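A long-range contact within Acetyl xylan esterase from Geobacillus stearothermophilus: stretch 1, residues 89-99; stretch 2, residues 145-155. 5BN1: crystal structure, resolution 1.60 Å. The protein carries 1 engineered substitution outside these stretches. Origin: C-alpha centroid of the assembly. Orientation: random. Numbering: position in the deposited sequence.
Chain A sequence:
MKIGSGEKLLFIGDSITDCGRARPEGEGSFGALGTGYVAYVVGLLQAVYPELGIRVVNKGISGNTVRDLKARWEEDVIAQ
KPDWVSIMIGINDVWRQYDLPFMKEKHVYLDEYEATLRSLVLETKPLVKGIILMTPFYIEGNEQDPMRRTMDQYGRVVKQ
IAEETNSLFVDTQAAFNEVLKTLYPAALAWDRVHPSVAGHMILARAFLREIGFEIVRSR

Stretch 1 (89-99) IGINDVWRQYD
Stretch 2 145-155: DPMRRTMDQYG

Two helices, 91-99 and 146-155, pack nearly antiparallel: their N-to-C directions differ by 152° and their axes approach to 9.8 Å. Three CA-CA pairs set the register: Gly90-Tyr154 at 6.8 Å, Val94-Met151 at 6.5 Å and Tyr98-Met147 at 7.0 Å. Positions 90, 94 and 98, spaced by four, lie nearest the partner, with the CA-to-CB bonds of Asp93 and Gln97 also pointing toward it. Together the stretches bury 544 Å².

Val94 is the central bump. Its CA-to-CB bond points toward the partner helix, and with chi1 at 175° (t) the side chain enters a hollow lined by Met147, Thr150, Met151 and Tyr154. Val94 CG1 lies 3.9 Å from Met147 CG and 3.8 Å from Thr150 CG2. Val94 CG2 lies 3.8 Å from Met151 SD. Val94 CG2 is also 3.5 Å from the centroid of the Tyr154 ring, only 7° off the ring normal. A compact, branched residue suits this site because its two methyls reach different walls of the hollow.

At the C-terminal end of the first helix, Tyr98 (chi1 -68°, m; chi2 -78°) lays one ring face over Met147, whose CB is 4.0 Å from the Tyr98 ring centroid and 17° off the normal. Its hydroxyl extends past this apolar contact to form a hydrogen bond, Tyr98 OH to Thr150 OG1, at 2.6 Å. Thr150 (chi1 -52°, m) thus serves twice, packing CG2 against Val94 and pairing OG1 with Tyr98 OH. Pro146 adds a further apolar surface, with Pro146 CB 3.8 Å from Tyr98 CE1.

Met147 is nearly fully extended (chi1 178°, chi2 163°, chi3 165°, all t). Its CA-to-CB bond points sideways, yet the long, unbranched chain carries Met147 CE to 3.3 Å from Trp95 CD1, filling space that runs from Tyr98 to the indole. Met151 instead folds (t, p, p), bringing Met151 CE to 4.0 Å from Ile91 CA and Met151 SD to 3.9 Å from Gly90 O.

Gly90, the N-cap residue, has phi/psi 133/-24, at which a CB would jam against the preceding carbonyl oxygen; this alone calls for glycine. The CA-to-CB bond of Tyr154 (chi1 -78°, m; chi2 60°) points toward the first helix; Tyr154 CE2 lies 4.0 Å from Asp93 CB. Gln97 (chi1 -54°, m; chi2 175°, t) directs NE2 to Tyr154 OH at 2.9 Å, N-H...O angle 142°, while Gln97 NE2 also donates to Asp93 O at 2.9 Å. The Gln97 amide therefore links Tyr154 OH to the backbone of the first helix.

Asp145 caps the second helix: Asp145 OD1 accepts from Arg148 N at 3.2 Å and, weakly, from Met147 N at 3.1 Å.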

ATOM      1  N   ILE A  89     -22.621   4.474 -26.473  1.00 12.36           N
ATOM      2  CA  ILE A  89     -22.024   3.139 -26.628  1.00 11.49           C
ATOM      3  C   ILE A  89     -21.680   2.904 -28.078  1.00 12.95           C
ATOM      4  O   ILE A  89     -22.245   3.500 -29.016  1.00 11.83           O
ATOM      5  CB  ILE A  89     -22.946   2.048 -26.090  1.00 11.78           C
ATOM      6  CG1 ILE A  89     -22.216   0.743 -25.714  1.00 13.00           C
ATOM      7  CG2 ILE A  89     -24.146   1.838 -27.095  1.00 13.02           C
ATOM      8  CD1 ILE A  89     -21.421   0.877 -24.400  1.00 13.84           C
ATOM      9  N   GLY A  90     -20.623   2.115 -28.285  1.00 13.09           N
ATOM     10  CA  GLY A  90     -20.086   1.790 -29.652  1.00 12.21           C
ATOM     11  C   GLY A  90     -18.601   1.910 -29.796  1.00 11.66           C
ATOM     12  O   GLY A  90     -18.036   1.310 -30.666  1.00 11.72           O
ATOM     13  N   ILE A  91     -17.943   2.735 -28.942  1.00 11.22           N
ATOM     14  CA  ILE A  91     -16.511   2.811 -29.060  1.00 11.89           C
ATOM     15  C   ILE A  91     -15.830   1.456 -28.968  1.00 10.24           C
ATOM     16  O   ILE A  91     -14.980   1.146 -29.793  1.00 11.62           O
ATOM     17  CB  ILE A  91     -15.929   3.786 -28.037  1.00 12.11           C
ATOM     18  CG1 ILE A  91     -16.253   5.218 -28.425  1.00 13.80           C
ATOM     19  CG2 ILE A  91     -14.377   3.641 -27.960  1.00 14.21           C
ATOM     20  CD1 ILE A  91     -15.944   6.291 -27.394  1.00 15.86           C
ATOM     21  N   ASN A  92     -16.199   0.633 -27.991  1.00 12.05           N
ATOM     22  CA  ASN A  92     -15.560  -0.641 -27.770  1.00 12.75           C
ATOM     23  C   ASN A  92     -16.009  -1.668 -28.827  1.00 11.65           C
ATOM     24  O   ASN A  92     -15.236  -2.479 -29.299  1.00 11.43           O
ATOM     25  CB  ASN A  92     -15.762  -1.140 -26.413  1.00 12.19           C
ATOM     26  CG  ASN A  92     -15.035  -0.276 -25.404  1.00 13.90           C
ATOM     27  OD1 ASN A  92     -13.805  -0.081 -25.570  1.00 16.14           O
ATOM     28  ND2 ASN A  92     -15.657   0.122 -24.391  1.00 13.62           N
ATOM     29  N   ASP A  93     -17.306  -1.572 -29.202  1.00 12.07           N
ATOM     30  CA  ASP A  93     -17.881  -2.414 -30.242  1.00 11.84           C
ATOM     31  C   ASP A  93     -17.034  -2.378 -31.481  1.00 12.26           C
ATOM     32  O   ASP A  93     -16.832  -3.407 -32.162  1.00 13.05           O
ATOM     33  CB  ASP A  93     -19.292  -1.947 -30.505  1.00 11.65           C
ATOM     34  CG  ASP A  93     -20.129  -1.814 -29.268  1.00 14.32           C
ATOM     35  OD1 ASP A  93     -19.768  -0.989 -28.327  1.00 12.43           O
ATOM     36  OD2 ASP A  93     -21.191  -2.479 -29.084  1.00 13.42           O
ATOM     37  N   VAL A  94     -16.541  -1.203 -31.851  1.00 10.95           N
ATOM     38  CA  VAL A  94     -15.674  -0.898 -32.927  1.00 10.77           C
ATOM     39  C   VAL A  94     -14.218  -1.240 -32.567  1.00 11.17           C
ATOM     40  O   VAL A  94     -13.511  -1.865 -33.335  1.00 11.47           O
ATOM     41  CB  VAL A  94     -15.825   0.546 -33.373  1.00 10.32           C
ATOM     42  CG1 VAL A  94     -14.835   0.898 -34.404  1.00 11.39           C
ATOM     43  CG2 VAL A  94     -17.270   0.777 -33.902  1.00 10.84           C
ATOM     44  N   TRP A  95     -13.747  -0.639 -31.483  1.00 11.01           N
ATOM     45  CA  TRP A  95     -12.286  -0.680 -31.182  1.00 12.38           C
ATOM     46  C   TRP A  95     -11.760  -2.087 -31.171  1.00 10.73           C
ATOM     47  O   TRP A  95     -10.670  -2.315 -31.680  1.00 12.02           O
ATOM     48  CB  TRP A  95     -12.035   0.007 -29.861  1.00 12.02           C
ATOM     49  CG  TRP A  95     -10.641   0.551 -29.651  1.00 11.71           C
ATOM     50  CD1 TRP A  95      -9.634   0.659 -30.549  1.00 11.88           C
ATOM     51  CD2 TRP A  95     -10.252   1.326 -28.499  1.00 11.59           C
ATOM     52  NE1 TRP A  95      -8.551   1.338 -29.983  1.00 13.65           N
ATOM     53  CE2 TRP A  95      -8.919   1.762 -28.731  1.00 12.35           C
ATOM     54  CE3 TRP A  95     -10.860   1.575 -27.298  1.00 13.28           C
ATOM     55  CZ2 TRP A  95      -8.263   2.583 -27.776  1.00 12.48           C
ATOM     56  CZ3 TRP A  95     -10.192   2.312 -26.339  1.00 15.63           C
ATOM     57  CH2 TRP A  95      -8.901   2.800 -26.623  1.00 14.85           C
ATOM     58  N   ARG A  96     -12.478  -3.010 -30.557  1.00 11.96           N
ATOM     59  CA  ARG A  96     -12.035  -4.399 -30.542  1.00 12.02           C
ATOM     60  C   ARG A  96     -11.691  -4.998 -31.861  1.00 12.42           C
ATOM     61  O   ARG A  96     -10.815  -5.864 -32.020  1.00 13.10           O
ATOM     62  CB  ARG A  96     -12.952  -5.282 -29.711  1.00 11.33           C
ATOM     63  CG  ARG A  96     -13.114  -4.953 -28.266  1.00 13.74           C
ATOM     64  CD  ARG A  96     -11.861  -5.124 -27.405  1.00 13.57           C
ATOM     65  NE  ARG A  96     -11.048  -3.910 -27.488  1.00 14.64           N
ATOM     66  CZ  ARG A  96     -11.296  -2.780 -26.844  1.00 15.59           C
ATOM     67  NH1 ARG A  96     -10.466  -1.729 -27.018  1.00 15.48           N
ATOM     68  NH2 ARG A  96     -12.390  -2.598 -26.107  1.00 16.28           N
ATOM     69  N   GLN A  97     -12.453  -4.596 -32.893  1.00 11.62           N
ATOM     70  CA  GLN A  97     -12.227  -5.045 -34.242  1.00 11.19           C
ATOM     71  C   GLN A  97     -10.846  -4.703 -34.800  1.00 13.52           C
ATOM     72  O   GLN A  97     -10.322  -5.287 -35.713  1.00 14.90           O
ATOM     73  CB  GLN A  97     -13.309  -4.551 -35.224  1.00 11.41           C
ATOM     74  CG  GLN A  97     -14.714  -4.890 -34.792  1.00 11.52           C
ATOM     75  CD  GLN A  97     -15.796  -4.333 -35.653  1.00 11.95           C
ATOM     76  OE1 GLN A  97     -15.676  -4.405 -36.934  1.00 15.49           O
ATOM     77  NE2 GLN A  97     -16.850  -3.830 -35.058  1.00 12.56           N
ATOM     78  N   TYR A  98     -10.315  -3.563 -34.260  1.00 13.69           N
ATOM     79  CA  TYR A  98      -9.044  -3.008 -34.660  1.00 13.45           C
ATOM     80  C   TYR A  98      -7.893  -3.282 -33.673  1.00 12.64           C
ATOM     81  O   TYR A  98      -6.775  -3.478 -34.206  1.00 14.54           O
ATOM     82  CB  TYR A  98      -9.232  -1.454 -34.864  1.00 12.41           C
ATOM     83  CG  TYR A  98     -10.123  -1.197 -36.085  1.00 11.05           C
ATOM     84  CD1 TYR A  98      -9.607  -1.295 -37.337  1.00 13.50           C
ATOM     85  CD2 TYR A  98     -11.465  -0.858 -35.934  1.00 11.78           C
ATOM     86  CE1 TYR A  98     -10.381  -1.125 -38.482  1.00 14.10           C
ATOM     87  CE2 TYR A  98     -12.241  -0.719 -37.045  1.00 12.87           C
ATOM     88  CZ  TYR A  98     -11.706  -0.846 -38.268  1.00 15.34           C
ATOM     89  OH  TYR A  98     -12.464  -0.735 -39.458  1.00 17.27           O
ATOM     90  N   ASP A  99      -8.149  -3.346 -32.388  1.00 12.25           N
ATOM     91  CA  ASP A  99      -7.060  -3.625 -31.403  1.00 12.50           C
ATOM     92  C   ASP A  99      -6.875  -5.070 -31.141  1.00 13.96           C
ATOM     93  O   ASP A  99      -5.733  -5.477 -30.746  1.00 15.85           O
ATOM     94  CB  ASP A  99      -7.058  -2.730 -30.223  1.00 13.55           C
ATOM     95  CG  ASP A  99      -8.061  -3.036 -29.161  1.00 13.96           C
ATOM     96  OD1 ASP A  99      -8.983  -3.900 -29.439  1.00 13.07           O
ATOM     97  OD2 ASP A  99      -7.973  -2.520 -28.018  1.00 14.58           O
ATOM     98  N   ASP A 145      -9.339   7.084 -42.159  1.00 14.69           N
ATOM     99  CA  ASP A 145      -8.685   6.142 -41.248  1.00 12.97           C
ATOM    100  C   ASP A 145      -9.701   5.023 -41.018  1.00 13.46           C
ATOM    101  O   ASP A 145     -10.863   5.269 -40.736  1.00 14.35           O
ATOM    102  CB  ASP A 145      -8.379   6.851 -39.899  1.00 13.10           C
ATOM    103  CG  ASP A 145      -7.848   5.907 -38.819  1.00 14.38           C
ATOM    104  OD1 ASP A 145      -8.656   5.332 -38.139  1.00 14.63           O
ATOM    105  OD2 ASP A 145      -6.618   5.781 -38.814  1.00 18.85           O
ATOM    106  N   PRO A 146      -9.279   3.758 -41.091  1.00 13.86           N
ATOM    107  CA  PRO A 146     -10.260   2.722 -41.019  1.00 15.54           C
ATOM    108  C   PRO A 146     -11.166   2.700 -39.847  1.00 14.12           C
ATOM    109  O   PRO A 146     -12.372   2.476 -39.895  1.00 15.31           O
ATOM    110  CB  PRO A 146      -9.400   1.419 -41.059  1.00 16.80           C
ATOM    111  CG  PRO A 146      -8.209   1.788 -41.795  1.00 18.12           C
ATOM    112  CD  PRO A 146      -7.959   3.258 -41.476  1.00 17.83           C
ATOM    113  N   MET A 147     -10.618   2.974 -38.644  1.00 12.51           N
ATOM    114  CA  MET A 147     -11.433   2.901 -37.432  1.00 12.10           C
ATOM    115  C   MET A 147     -12.366   4.167 -37.389  1.00 11.58           C
ATOM    116  O   MET A 147     -13.481   4.025 -36.899  1.00 12.91           O
ATOM    117  CB  MET A 147     -10.592   2.824 -36.144  1.00 11.62           C
ATOM    118  CG  MET A 147     -11.446   2.795 -34.943  1.00 12.10           C
ATOM    119  SD  MET A 147     -10.550   2.211 -33.469  1.00 13.36           S
ATOM    120  CE  MET A 147     -11.671   2.716 -32.211  1.00 12.83           C
ATOM    121  N   ARG A 148     -11.891   5.322 -37.846  1.00 12.35           N
ATOM    122  CA  ARG A 148     -12.759   6.445 -37.923  1.00 12.53           C
ATOM    123  C   ARG A 148     -13.978   6.203 -38.843  1.00 11.57           C
ATOM    124  O   ARG A 148     -15.094   6.538 -38.521  1.00 13.39           O
ATOM    125  CB  ARG A 148     -11.987   7.699 -38.399  1.00 12.39           C
ATOM    126  CG  ARG A 148     -12.857   8.934 -38.676  1.00 13.23           C
ATOM    127  CD  ARG A 148     -13.602   9.542 -37.522  1.00 12.93           C
ATOM    128  NE  ARG A 148     -14.728  10.410 -37.989  1.00 13.70           N
ATOM    129  CZ  ARG A 148     -14.532  11.566 -38.577  1.00 15.55           C
ATOM    130  NH1 ARG A 148     -13.393  12.199 -38.551  1.00 15.32           N
ATOM    131  NH2 ARG A 148     -15.618  12.110 -39.182  1.00 15.62           N
ATOM    132  N   ARG A 149     -13.646   5.584 -39.979  1.00 13.28           N
ATOM    133  CA  ARG A 149     -14.726   5.254 -40.967  1.00 13.48           C
ATOM    134  C   ARG A 149     -15.733   4.333 -40.394  1.00 12.68           C
ATOM    135  O   ARG A 149     -16.966   4.534 -40.493  1.00 13.15           O
ATOM    136  CB  ARG A 149     -14.090   4.739 -42.216  1.00 16.06           C
ATOM    137  CG  ARG A 149     -15.085   4.443 -43.324  1.00 19.11           C
ATOM    138  CD  ARG A 149     -14.263   4.131 -44.602  1.00 28.37           C
ATOM    139  NE  ARG A 149     -13.410   2.954 -44.500  1.00 37.88           N
ATOM    140  CZ  ARG A 149     -12.070   2.798 -44.821  1.00 46.55           C
ATOM    141  NH1 ARG A 149     -11.245   3.762 -45.316  1.00 49.24           N
ATOM    142  NH2 ARG A 149     -11.518   1.585 -44.644  1.00 35.66           N
ATOM    143  N   THR A 150     -15.275   3.276 -39.703  1.00 12.93           N
ATOM    144  CA  THR A 150     -16.184   2.428 -39.000  1.00 12.22           C
ATOM    145  C   THR A 150     -17.036   3.074 -37.986  1.00 12.86           C
ATOM    146  O   THR A 150     -18.218   2.927 -37.791  1.00 12.84           O
ATOM    147  CB  THR A 150     -15.456   1.125 -38.535  1.00 12.21           C
ATOM    148  OG1 THR A 150     -14.776   0.484 -39.633  1.00 14.86           O
ATOM    149  CG2 THR A 150     -16.317   0.195 -37.803  1.00 13.72           C
ATOM    150  N   MET A 151     -16.331   3.885 -37.147  1.00 11.30           N
ATOM    151  CA  MET A 151     -17.036   4.567 -36.124  1.00 10.93           C
ATOM    152  C   MET A 151     -18.178   5.475 -36.672  1.00 10.73           C
ATOM    153  O   MET A 151     -19.232   5.527 -36.086  1.00 12.41           O
ATOM    154  CB  MET A 151     -16.043   5.433 -35.274  1.00 12.40           C
ATOM    155  CG  MET A 151     -16.540   5.738 -33.911  1.00 12.74           C
ATOM    156  SD  MET A 151     -16.678   4.358 -32.763  1.00 13.22           S
ATOM    157  CE  MET A 151     -14.925   4.199 -32.419  1.00 11.74           C
ATOM    158  N   ASP A 152     -17.865   6.149 -37.778  1.00 11.62           N
ATOM    159  CA  ASP A 152     -18.868   7.009 -38.471  1.00 11.52           C
ATOM    160  C   ASP A 152     -20.083   6.160 -38.881  1.00 13.82           C
ATOM    161  O   ASP A 152     -21.258   6.590 -38.714  1.00 13.85           O
ATOM    162  CB  ASP A 152     -18.345   7.765 -39.613  1.00 13.77           C
ATOM    163  CG  ASP A 152     -17.475   8.973 -39.246  1.00 15.90           C
ATOM    164  OD1 ASP A 152     -17.255   9.204 -38.090  1.00 15.16           O
ATOM    165  OD2 ASP A 152     -16.979   9.545 -40.256  1.00 15.80           O
ATOM    166  N   GLN A 153     -19.800   4.933 -39.330  1.00 14.15           N
ATOM    167  CA  GLN A 153     -20.929   4.020 -39.700  1.00 13.63           C
ATOM    168  C   GLN A 153     -21.795   3.671 -38.546  1.00 12.63           C
ATOM    169  O   GLN A 153     -23.021   3.686 -38.555  1.00 13.64           O
ATOM    170  CB  GLN A 153     -20.360   2.832 -40.412  1.00 13.56           C
ATOM    171  CG  GLN A 153     -21.492   1.880 -40.802  1.00 14.70           C
ATOM    172  CD  GLN A 153     -20.959   0.718 -41.601  1.00 16.13           C
ATOM    173  OE1 GLN A 153     -19.909   0.057 -41.238  1.00 16.11           O
ATOM    174  NE2 GLN A 153     -21.558   0.527 -42.779  1.00 13.79           N
ATOM    175  N   TYR A 154     -21.225   3.349 -37.337  1.00 11.11           N
ATOM    176  CA  TYR A 154     -21.947   3.114 -36.102  1.00 11.11           C
ATOM    177  C   TYR A 154     -22.695   4.361 -35.666  1.00 11.97           C
ATOM    178  O   TYR A 154     -23.823   4.263 -35.193  1.00 12.34           O
ATOM    179  CB  TYR A 154     -21.016   2.573 -34.992  1.00 12.38           C
ATOM    180  CG  TYR A 154     -20.651   1.084 -35.102  1.00 11.08           C
ATOM    181  CD1 TYR A 154     -19.969   0.617 -36.245  1.00 12.66           C
ATOM    182  CD2 TYR A 154     -20.914   0.213 -34.080  1.00 11.82           C
ATOM    183  CE1 TYR A 154     -19.663  -0.768 -36.395  1.00 12.05           C
ATOM    184  CE2 TYR A 154     -20.585  -1.137 -34.188  1.00 12.22           C
ATOM    185  CZ  TYR A 154     -19.943  -1.550 -35.322  1.00 11.02           C
ATOM    186  OH  TYR A 154     -19.605  -2.930 -35.461  1.00 12.52           O
ATOM    187  N   GLY A 155     -22.079   5.519 -35.818  1.00 12.67           N
ATOM    188  CA  GLY A 155     -22.767   6.755 -35.525  1.00 13.32           C
ATOM    189  C   GLY A 155     -24.041   6.959 -36.419  1.00 13.88           C
ATOM    190  O   GLY A 155     -24.949   7.540 -35.903  1.00 14.46           O
TER